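Local coordinates for putative ManD family dehydratase (Pantoea ananatis, PDB 3T6C), which dehydrates D-gluconate to 2-dehydro-3-deoxy-D-gluconate with low activity, using one magnesium ion per subunit, and probably has no significant role in gluconate breakdown in the cell, at residues G144-V149 / F371-Y376; W347-D352 / C359-L364; Q172-Q177 / F239-L244. All blocks are in the same frame, centred on the assembly; numbering follows the deposited sequence. Where two conformers were deposited one is given.

Contact 1. Residues G144-V149 / F371-Y376; sequences GIALYV and FGIQEY. With GCO (D-gluconic acid), chain D.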
loop_
_atom_site.group_PDB
_atom_site.type_symbol
_atom_site.label_atom_id
_atom_site.label_comp_id
_atom_site.label_asym_id
_atom_site.label_seq_id
_atom_site.Cartn_x
_atom_site.Cartn_y
_atom_site.Cartn_z
ATOM N N GLY A 144 -36.551 -20.259 11.110
ATOM C CA GLY A 144 -36.085 -20.629 12.434
ATOM C C GLY A 144 -34.687 -19.977 12.533
ATOM O O GLY A 144 -34.024 -19.762 11.513
ATOM N N ILE A 145 -34.258 -19.674 13.753
ATOM C CA ILE A 145 -32.939 -19.076 13.988
ATOM C C ILE A 145 -32.004 -20.125 14.588
ATOM O O ILE A 145 -32.224 -20.633 15.702
ATOM C CB ILE A 145 -33.071 -17.890 14.979
ATOM C CG1 ILE A 145 -33.850 -16.738 14.323
ATOM C CG2 ILE A 145 -31.684 -17.441 15.533
ATOM C CD1 ILE A 145 -33.367 -16.298 12.944
ATOM N N ALA A 146 -30.964 -20.470 13.852
ATOM C CA ALA A 146 -30.007 -21.483 14.342
ATOM C C ALA A 146 -29.214 -20.997 15.545
ATOM O O ALA A 146 -28.720 -19.841 15.586
ATOM C CB ALA A 146 -29.079 -21.925 13.213
ATOM N N LEU A 147 -29.115 -21.877 16.541
ATOM C CA LEU A 147 -28.514 -21.538 17.837
ATOM C C LEU A 147 -27.179 -22.240 18.048
ATOM O O LEU A 147 -27.008 -23.395 17.646
ATOM C CB LEU A 147 -29.483 -21.923 18.977
ATOM C CG LEU A 147 -30.899 -21.359 18.831
ATOM C CD1 LEU A 147 -31.729 -21.927 20.016
ATOM C CD2 LEU A 147 -30.864 -19.848 18.891
ATOM N N TYR A 148 -26.221 -21.581 18.727
ATOM C CA TYR A 148 -25.169 -22.350 19.369
ATOM C C TYR A 148 -25.234 -22.211 20.875
ATOM O O TYR A 148 -25.728 -21.196 21.385
ATOM C CB TYR A 148 -23.765 -21.970 18.876
ATOM C CG TYR A 148 -23.132 -20.660 19.418
ATOM C CD1 TYR A 148 -22.403 -20.660 20.634
ATOM C CD2 TYR A 148 -23.199 -19.486 18.694
ATOM C CE1 TYR A 148 -21.797 -19.485 21.108
ATOM C CE2 TYR A 148 -22.542 -18.309 19.121
ATOM C CZ TYR A 148 -21.884 -18.309 20.329
ATOM O OH TYR A 148 -21.286 -17.132 20.719
ATOM N N VAL A 149 -24.765 -23.243 21.563
ATOM C CA VAL A 149 -24.877 -23.301 22.990
ATOM C C VAL A 149 -23.496 -23.553 23.583
ATOM O O VAL A 149 -22.555 -23.927 22.882
ATOM C CB VAL A 149 -25.840 -24.407 23.438
ATOM C CG1 VAL A 149 -27.299 -23.983 23.157
ATOM C CG2 VAL A 149 -25.477 -25.765 22.807
ATOM N N PHE A 371 -27.247 -13.484 8.087
ATOM C CA PHE A 371 -27.231 -14.132 9.410
ATOM C C PHE A 371 -26.227 -15.273 9.480
ATOM O O PHE A 371 -26.169 -16.111 8.554
ATOM C CB PHE A 371 -28.623 -14.727 9.676
ATOM C CG PHE A 371 -28.677 -15.591 10.915
ATOM C CD1 PHE A 371 -28.477 -15.061 12.188
ATOM C CD2 PHE A 371 -28.892 -16.961 10.767
ATOM C CE1 PHE A 371 -28.536 -15.945 13.334
ATOM C CE2 PHE A 371 -28.936 -17.819 11.873
ATOM C CZ PHE A 371 -28.764 -17.261 13.158
ATOM N N GLY A 372 -25.315 -15.221 10.476
ATOM C CA GLY A 372 -24.445 -16.366 10.764
ATOM C C GLY A 372 -24.860 -17.430 11.772
ATOM O O GLY A 372 -25.157 -18.562 11.430
ATOM N N ILE A 373 -25.020 -16.996 13.019
ATOM C CA ILE A 373 -25.432 -17.929 14.066
ATOM C C ILE A 373 -25.974 -17.089 15.220
ATOM O O ILE A 373 -25.612 -15.905 15.326
ATOM C CB ILE A 373 -24.250 -18.869 14.483
ATOM C CG1 ILE A 373 -24.771 -20.047 15.306
ATOM C CG2 ILE A 373 -23.212 -18.094 15.312
ATOM C CD1 ILE A 373 -25.695 -20.992 14.464
ATOM N N GLN A 374 -26.811 -17.698 16.078
ATOM C CA GLN A 374 -27.239 -16.969 17.295
ATOM C C GLN A 374 -26.857 -17.715 18.571
ATOM O O GLN A 374 -27.404 -18.767 18.873
ATOM C CB GLN A 374 -28.758 -16.769 17.269
ATOM C CG GLN A 374 -29.282 -15.835 18.406
ATOM C CD GLN A 374 -28.451 -14.551 18.508
ATOM O OE1 GLN A 374 -27.621 -14.419 19.438
ATOM N NE2 GLN A 374 -28.602 -13.644 17.545
ATOM N N GLU A 375 -25.926 -17.139 19.328
ATOM C CA GLU A 375 -25.607 -17.608 20.668
ATOM C C GLU A 375 -26.859 -17.672 21.510
ATOM O O GLU A 375 -27.695 -16.759 21.416
ATOM C CB GLU A 375 -24.676 -16.581 21.295
ATOM C CG GLU A 375 -24.080 -17.047 22.622
ATOM C CD GLU A 375 -23.027 -16.096 23.136
ATOM O OE1 GLU A 375 -22.956 -14.946 22.707
ATOM O OE2 GLU A 375 -22.229 -16.505 24.013
ATOM N N TYR A 376 -26.973 -18.706 22.348
ATOM C CA TYR A 376 -28.149 -18.810 23.182
ATOM C C TYR A 376 -27.784 -19.392 24.530
ATOM O O TYR A 376 -27.064 -20.392 24.603
ATOM C CB TYR A 376 -29.121 -19.745 22.484
ATOM C CG TYR A 376 -30.363 -19.992 23.301
ATOM C CD1 TYR A 376 -31.305 -19.004 23.420
ATOM C CD2 TYR A 376 -30.563 -21.217 23.919
ATOM C CE1 TYR A 376 -32.440 -19.218 24.152
ATOM C CE2 TYR A 376 -31.721 -21.447 24.671
ATOM C CZ TYR A 376 -32.617 -20.435 24.765
ATOM O OH TYR A 376 -33.768 -20.621 25.497
HETATM C C1 GCO D . -19.669 -14.733 25.269
HETATM C C2 GCO D . -18.974 -13.731 26.112
HETATM C C3 GCO D . -19.484 -13.634 27.537
HETATM C C4 GCO D . -18.916 -12.410 28.227
HETATM C C5 GCO D . -19.953 -11.814 29.148
HETATM C C6 GCO D . -19.477 -10.564 29.867
HETATM O O1A GCO D . -20.855 -15.107 25.508
HETATM O O1B GCO D . -19.097 -15.107 24.193
HETATM O O2 GCO D . -17.589 -13.848 25.914
HETATM O O3 GCO D . -19.112 -14.807 28.160
HETATM O O4 GCO D . -17.775 -12.818 28.960
HETATM O O5 GCO D . -21.072 -11.509 28.403
HETATM O O6 GCO D . -20.445 -9.967 30.707
#
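F371 meets strand 145-151 with the rim of its ring. F371 CZ lies 3.8 Å from I145 CG2, and the carbonyl oxygen of A146 sits at the ring edge, in plane. I373 CD1 packs 3.7 Å from A146 CB, while its CG2 meets the CD2 corner of the Y148 ring. Q374 pairs with L147 in parallel register. Q374 N donates to A146 O (2.9 Å) in the carbonyl plane, and Q374 O accepts from Y148 N, which stands above the carbonyl plane. The Q374 side chain bends away, its NE2 bonded to D365. E375 pairs with Y148, and their side chains lie on the face opposite L147 and Q374. E375 CA lies over one face of the Y148 ring, 3.7 Å from the centroid, as a CH-pi contact. With CG anti to the backbone N (chi1 -171°), the extended chain runs on across the ring to the substrate. Y376 N donates to Y148 O (2.9 Å), and L147 CD1 lies over one face of the Y376 ring. Strand 374-375 pairs with strand 145-151 to close the (beta/alpha)7-beta barrel, the modified TIM barrel of the enolase superfamily. E375 OE2 is 2.5 Å from O1A of the gluconate and is also hydrogen-bonded to H150. OE1 forms a salt bridge with R319 and accepts a hydrogen bond from S349 N. The short OE2-O1A distance is consistent with one of the two acid groups holding a proton.

Contact 2. Residues W347-D352 / C359-L364; sequences WHSPGD and CANMHL. With GCO (D-gluconic acid), chain D.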
loop_
_atom_site.group_PDB
_atom_site.type_symbol
_atom_site.label_atom_id
_atom_site.label_comp_id
_atom_site.label_asym_id
_atom_site.label_seq_id
_atom_site.Cartn_x
_atom_site.Cartn_y
_atom_site.Cartn_z
ATOM N N TRP A 347 -24.594 -12.089 16.808
ATOM C CA TRP A 347 -24.733 -11.123 17.916
ATOM C C TRP A 347 -24.464 -11.805 19.245
ATOM O O TRP A 347 -24.883 -12.937 19.477
ATOM C CB TRP A 347 -26.156 -10.514 17.928
ATOM C CG TRP A 347 -26.597 -9.932 16.589
ATOM C CD1 TRP A 347 -27.684 -10.319 15.855
ATOM C CD2 TRP A 347 -25.974 -8.887 15.856
ATOM N NE1 TRP A 347 -27.789 -9.567 14.713
ATOM C CE2 TRP A 347 -26.749 -8.691 14.671
ATOM C CE3 TRP A 347 -24.838 -8.081 16.071
ATOM C CZ2 TRP A 347 -26.473 -7.692 13.750
ATOM C CZ3 TRP A 347 -24.532 -7.107 15.097
ATOM C CH2 TRP A 347 -25.354 -6.928 13.966
ATOM N N HIS A 348 -23.814 -11.049 20.141
ATOM C CA HIS A 348 -23.539 -11.544 21.526
ATOM C C HIS A 348 -24.839 -11.702 22.312
ATOM O O HIS A 348 -25.711 -10.799 22.303
ATOM C CB HIS A 348 -22.593 -10.529 22.153
ATOM C CG HIS A 348 -22.288 -10.753 23.617
ATOM N ND1 HIS A 348 -22.947 -10.052 24.609
ATOM C CD2 HIS A 348 -21.378 -11.537 24.251
ATOM C CE1 HIS A 348 -22.468 -10.410 25.796
ATOM N NE2 HIS A 348 -21.494 -11.280 25.606
ATOM N N SER A 349 -25.043 -12.910 22.856
ATOM C CA SER A 349 -26.275 -13.172 23.611
ATOM C C SER A 349 -26.151 -14.276 24.673
ATOM O O SER A 349 -26.723 -15.349 24.479
ATOM C CB SER A 349 -27.349 -13.540 22.592
ATOM O OG SER A 349 -28.629 -13.343 23.181
ATOM N N PRO A 350 -25.407 -14.051 25.729
ATOM C CA PRO A 350 -25.158 -14.866 26.912
ATOM C C PRO A 350 -26.241 -14.502 27.959
ATOM O O PRO A 350 -27.408 -14.315 27.633
ATOM C CB PRO A 350 -23.734 -14.495 27.295
ATOM C CG PRO A 350 -23.699 -13.103 27.062
ATOM C CD PRO A 350 -24.656 -12.798 25.866
ATOM N N GLY A 351 -25.915 -14.689 29.207
ATOM C CA GLY A 351 -26.856 -14.321 30.253
ATOM C C GLY A 351 -27.028 -12.828 30.465
ATOM O O GLY A 351 -28.104 -12.457 30.962
ATOM N N ASP A 352 -26.030 -11.983 30.126
ATOM C CA ASP A 352 -26.283 -10.590 30.481
ATOM C C ASP A 352 -26.763 -9.878 29.234
ATOM O O ASP A 352 -26.127 -8.971 28.665
ATOM C CB ASP A 352 -24.947 -9.945 30.946
ATOM C CG ASP A 352 -23.736 -10.240 30.055
ATOM O OD1 ASP A 352 -23.489 -11.385 29.608
ATOM O OD2 ASP A 352 -22.964 -9.287 29.793
ATOM N N CYS A 359 -34.839 -10.803 21.916
ATOM C CA CYS A 359 -35.797 -10.629 20.806
ATOM C C CYS A 359 -35.268 -9.686 19.733
ATOM O O CYS A 359 -35.386 -9.976 18.547
ATOM C CB CYS A 359 -37.153 -10.120 21.324
ATOM S SG CYS A 359 -38.073 -11.368 22.255
ATOM N N ALA A 360 -34.620 -8.577 20.121
ATOM C CA ALA A 360 -34.037 -7.689 19.125
ATOM C C ALA A 360 -32.987 -8.408 18.281
ATOM O O ALA A 360 -33.024 -8.309 17.056
ATOM C CB ALA A 360 -33.366 -6.543 19.845
ATOM N N ASN A 361 -32.094 -9.172 18.938
ATOM C CA ASN A 361 -31.104 -9.958 18.174
ATOM C C ASN A 361 -31.819 -10.817 17.145
ATOM O O ASN A 361 -31.405 -10.913 15.981
ATOM C CB ASN A 361 -30.314 -10.926 19.045
ATOM C CG ASN A 361 -29.337 -10.258 19.959
ATOM O OD1 ASN A 361 -28.916 -9.114 19.756
ATOM N ND2 ASN A 361 -28.868 -11.040 20.955
ATOM N N MET A 362 -32.894 -11.481 17.583
ATOM C CA MET A 362 -33.533 -12.469 16.729
ATOM C C MET A 362 -34.349 -11.820 15.590
ATOM O O MET A 362 -34.480 -12.428 14.526
ATOM C CB MET A 362 -34.403 -13.417 17.569
ATOM C CG MET A 362 -33.484 -14.379 18.317
ATOM S SD MET A 362 -34.420 -15.550 19.257
ATOM C CE MET A 362 -33.062 -16.476 20.031
ATOM N N HIS A 363 -34.912 -10.621 15.830
ATOM C CA HIS A 363 -35.602 -9.902 14.763
ATOM C C HIS A 363 -34.621 -9.455 13.681
ATOM O O HIS A 363 -34.933 -9.559 12.494
ATOM C CB HIS A 363 -36.395 -8.740 15.319
ATOM C CG HIS A 363 -37.692 -9.156 15.946
ATOM N ND1 HIS A 363 -38.899 -8.552 15.641
ATOM C CD2 HIS A 363 -37.971 -10.113 16.864
ATOM C CE1 HIS A 363 -39.865 -9.112 16.353
ATOM N NE2 HIS A 363 -39.330 -10.055 17.116
ATOM N N LEU A 364 -33.448 -8.988 14.088
ATOM C CA LEU A 364 -32.351 -8.756 13.126
ATOM C C LEU A 364 -31.971 -10.054 12.435
ATOM O O LEU A 364 -31.844 -10.084 11.198
ATOM C CB LEU A 364 -31.127 -8.164 13.827
ATOM C CG LEU A 364 -31.289 -6.671 14.200
ATOM C CD1 LEU A 364 -30.429 -6.396 15.448
ATOM C CD2 LEU A 364 -30.854 -5.808 13.028
HETATM C C1 GCO D . -19.669 -14.733 25.269
HETATM C C2 GCO D . -18.974 -13.731 26.112
HETATM C C3 GCO D . -19.484 -13.634 27.537
HETATM C C4 GCO D . -18.916 -12.410 28.227
HETATM C C5 GCO D . -19.953 -11.814 29.148
HETATM C C6 GCO D . -19.477 -10.564 29.867
HETATM O O1A GCO D . -20.855 -15.107 25.508
HETATM O O1B GCO D . -19.097 -15.107 24.193
HETATM O O2 GCO D . -17.589 -13.848 25.914
HETATM O O3 GCO D . -19.112 -14.807 28.160
HETATM O O4 GCO D . -17.775 -12.818 28.960
HETATM O O5 GCO D . -21.072 -11.509 28.403
HETATM O O6 GCO D . -20.445 -9.967 30.707
HETATM O O HOH W 1 -26.725 -8.413 21.324
#
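This is a buried loop-to-helix contact, small in area, carried mainly by N361 and W347. The loop 347-352 follows strand 344-345 and leads into helix 355-367, which includes 359-364. N361 reaches from the helix to the loop backbone. N361 ND2 gives a weak hydrogen bond to H348 O (3.4 Å). A water lies between the same two residues, donating to H348 O and to N361 OD1, both at 2.8 Å. The carbonyl is held mainly through the water, with the weak direct bond beside it. N361 ND2 also lies 3.2 Å from S349 OG. The N361 and W347 side chains cross at an oblique angle, with amide and indole planes 22° apart and N361 OD1 3.6 Å from W347 CB. One turn further along the helix, L364 CB meets W347 NE1 at 3.7 Å, the two side chains crossing at about a right angle. With CG anti to its carbonyl carbon (chi1 -52°), W347 directs its indole toward this part of the helix. The connection is the usual one in the enolase-superfamily barrel, where loops after the strands carry substrate-binding residues and lead into the next helix. H348 turns its ring the other way, CG anti to the backbone N (chi1 174°), and NE2 donates to O5 of the gluconate (2.8 Å). With ND1 bonded to H321 and NE2 to the gluconate, both ring nitrogens are held, which restrains the ring's rotation. Gluconate O5 in turn donates to D352 OD1 at 2.7 Å, and O6 donates to OD2, so both carboxylate oxygens hold the far end of the sugar acid. P350 CG lies 3.4 Å from gluconate O5. By comparison with relatives, this position probably matters for activity and specificity; proline occurs in members with low D-mannonate dehydratase activity.

Contact 3. Residues Q172-Q177 / F239-L244; sequences QYIRCQ and FSVELL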
loop_
_atom_site.group_PDB
_atom_site.type_symbol
_atom_site.label_atom_id
_atom_site.label_comp_id
_atom_site.label_asym_id
_atom_site.label_seq_id
_atom_site.Cartn_x
_atom_site.Cartn_y
_atom_site.Cartn_z
ATOM N N GLN A 172 -26.909 -28.134 16.758
ATOM C CA GLN A 172 -25.964 -28.425 15.672
ATOM C C GLN A 172 -24.672 -27.589 15.687
ATOM O O GLN A 172 -23.777 -27.795 14.835
ATOM C CB GLN A 172 -26.708 -28.292 14.350
ATOM C CG GLN A 172 -27.930 -29.213 14.339
ATOM C CD GLN A 172 -28.692 -29.166 13.011
ATOM O OE1 GLN A 172 -29.417 -28.172 12.695
ATOM N NE2 GLN A 172 -28.586 -30.227 12.279
ATOM N N TYR A 173 -24.599 -26.644 16.624
ATOM C CA TYR A 173 -23.487 -25.712 16.760
ATOM C C TYR A 173 -23.198 -25.608 18.232
ATOM O O TYR A 173 -24.117 -25.282 19.014
ATOM C CB TYR A 173 -23.890 -24.332 16.234
ATOM C CG TYR A 173 -24.310 -24.313 14.770
ATOM C CD1 TYR A 173 -25.593 -24.711 14.398
ATOM C CD2 TYR A 173 -23.434 -23.836 13.785
ATOM C CE1 TYR A 173 -25.972 -24.660 13.097
ATOM C CE2 TYR A 173 -23.844 -23.781 12.452
ATOM C CZ TYR A 173 -25.095 -24.206 12.141
ATOM O OH TYR A 173 -25.516 -24.158 10.824
ATOM N N ILE A 174 -21.965 -25.930 18.616
ATOM C CA ILE A 174 -21.616 -26.052 20.036
ATOM C C ILE A 174 -20.290 -25.372 20.325
ATOM O O ILE A 174 -19.268 -25.706 19.672
ATOM C CB ILE A 174 -21.543 -27.535 20.420
ATOM C CG1 ILE A 174 -22.936 -28.165 20.175
ATOM C CG2 ILE A 174 -21.202 -27.661 21.919
ATOM C CD1 ILE A 174 -22.895 -29.652 20.203
ATOM N N ARG A 175 -20.292 -24.425 21.278
ATOM C CA ARG A 175 -19.029 -23.816 21.725
ATOM C C ARG A 175 -18.427 -24.714 22.803
ATOM O O ARG A 175 -19.132 -25.084 23.746
ATOM C CB ARG A 175 -19.282 -22.444 22.312
ATOM C CG ARG A 175 -17.966 -21.723 22.617
ATOM C CD ARG A 175 -18.228 -20.393 23.302
ATOM N NE ARG A 175 -18.423 -20.587 24.739
ATOM C CZ ARG A 175 -18.388 -19.568 25.583
ATOM N NH1 ARG A 175 -18.210 -18.350 25.117
ATOM N NH2 ARG A 175 -18.464 -19.753 26.906
ATOM N N CYS A 176 -17.149 -25.022 22.693
ATOM C CA CYS A 176 -16.449 -25.937 23.644
ATOM C C CYS A 176 -15.296 -25.214 24.307
ATOM O O CYS A 176 -14.386 -24.746 23.616
ATOM C CB CYS A 176 -15.900 -27.180 22.916
ATOM S SG CYS A 176 -17.272 -28.137 22.162
ATOM N N GLN A 177 -15.368 -25.089 25.645
ATOM C CA GLN A 177 -14.314 -24.526 26.469
ATOM C C GLN A 177 -13.916 -25.607 27.464
ATOM O O GLN A 177 -14.723 -26.523 27.763
ATOM C CB GLN A 177 -14.850 -23.305 27.238
ATOM C CG GLN A 177 -15.558 -22.230 26.414
ATOM C CD GLN A 177 -14.661 -21.462 25.449
ATOM O OE1 GLN A 177 -14.960 -21.402 24.253
ATOM N NE2 GLN A 177 -13.609 -20.824 25.973
ATOM N N PHE A 239 -17.016 -34.908 12.382
ATOM C CA PHE A 239 -16.956 -33.615 11.683
ATOM C C PHE A 239 -18.280 -33.046 11.224
ATOM O O PHE A 239 -18.310 -31.971 10.632
ATOM C CB PHE A 239 -15.960 -33.699 10.489
ATOM C CG PHE A 239 -14.520 -33.621 10.910
ATOM C CD1 PHE A 239 -13.853 -32.387 10.911
ATOM C CD2 PHE A 239 -13.830 -34.739 11.340
ATOM C CE1 PHE A 239 -12.536 -32.291 11.315
ATOM C CE2 PHE A 239 -12.491 -34.642 11.750
ATOM C CZ PHE A 239 -11.850 -33.371 11.743
ATOM N N SER A 240 -19.400 -33.708 11.474
ATOM C CA SER A 240 -20.650 -33.102 11.041
ATOM C C SER A 240 -21.037 -31.940 11.923
ATOM O O SER A 240 -21.500 -30.911 11.429
ATOM C CB SER A 240 -21.793 -34.101 11.023
ATOM O OG SER A 240 -21.474 -35.178 10.156
ATOM N N VAL A 241 -20.870 -32.104 13.230
ATOM C CA VAL A 241 -21.289 -31.062 14.154
ATOM C C VAL A 241 -20.386 -29.842 14.003
ATOM O O VAL A 241 -19.190 -29.975 13.762
ATOM C CB VAL A 241 -21.246 -31.601 15.631
ATOM C CG1 VAL A 241 -19.840 -31.960 16.035
ATOM C CG2 VAL A 241 -21.880 -30.618 16.602
ATOM N N GLU A 242 -20.942 -28.639 14.176
ATOM C CA GLU A 242 -20.088 -27.437 14.146
ATOM C C GLU A 242 -19.609 -27.078 15.540
ATOM O O GLU A 242 -20.421 -27.061 16.475
ATOM C CB GLU A 242 -20.904 -26.250 13.587
ATOM C CG GLU A 242 -21.400 -26.526 12.143
ATOM C CD GLU A 242 -20.266 -26.640 11.145
ATOM O OE1 GLU A 242 -19.262 -25.906 11.312
ATOM O OE2 GLU A 242 -20.336 -27.454 10.185
ATOM N N LEU A 243 -18.311 -26.803 15.676
ATOM C CA LEU A 243 -17.717 -26.584 16.992
ATOM C C LEU A 243 -17.070 -25.194 16.996
ATOM O O LEU A 243 -16.492 -24.750 16.002
ATOM C CB LEU A 243 -16.632 -27.635 17.258
ATOM C CG LEU A 243 -17.130 -29.119 17.363
ATOM C CD1 LEU A 243 -15.912 -30.028 17.670
ATOM C CD2 LEU A 243 -18.234 -29.334 18.370
ATOM N N LEU A 244 -17.200 -24.490 18.105
ATOM C CA LEU A 244 -16.753 -23.085 18.241
ATOM C C LEU A 244 -15.857 -22.983 19.465
ATOM O O LEU A 244 -15.946 -23.807 20.375
ATOM C CB LEU A 244 -17.970 -22.156 18.462
ATOM C CG LEU A 244 -18.959 -21.981 17.309
ATOM C CD1 LEU A 244 -19.819 -23.248 16.997
ATOM C CD2 LEU A 244 -19.829 -20.809 17.593
HETATM O O HOH W 2 -24.015 -29.539 12.661
#
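Four backbone hydrogen bonds join 172-177 to 239-244 as parallel strands. E242 N donates to Q172 O (3.0 Å), I174 N to E242 O (2.9 Å), L244 N to I174 O (2.9 Å) and C176 N to L244 O (2.9 Å). The last is the straightest, with 169° at the hydrogen. On one face, Y173 and E242 lie side by side and point the same way. Y173 CD2 touches E242 CB at 3.5 Å. The E242 chain bends at chi2 (-65°), and its OE2 makes a salt bridge with K224 of the second subunit. L244 CD1 lies over the I174 backbone, 3.7 Å from I174 O, and near Y173 CB. R175 CG rests against L244 O, but its guanidinium leads off into the gluconate pocket, where NH1 bonds Y181. The other face is apolar. I174 CD1 meets V241 CG2 at 3.9 Å, crossing it at about a right angle, and C176 SG touches L243 CD2 at 4.1 Å. This face packs on helices 156-168 and 219-237. Strand 145-151 flanks 173-176 on its other edge, and strand 270-272 continues the barrel sheet beyond 242-246.

Contacts 1 and 2 are fully buried, and contact 3 is mostly so. Contacts 1 and 3 join parallel strands of one sheet, and the neighbouring strands 145-151 and 173-176 connect them through R175 N to V149 O. I373 CD1 packs on the Y173 ring between them. Contact 2 instead sets a loop against a helix, so a side-chain amide and a water do the work that regular backbone bonds do in the strand pairs. It adjoins contact 1, where Q374 packs on W347 and S349. Contacts 1 and 3 each send one residue to the gluconate pocket, contact 2 three. Contacts 1 and 3 both touch the second subunit, contact 3 with a salt bridge.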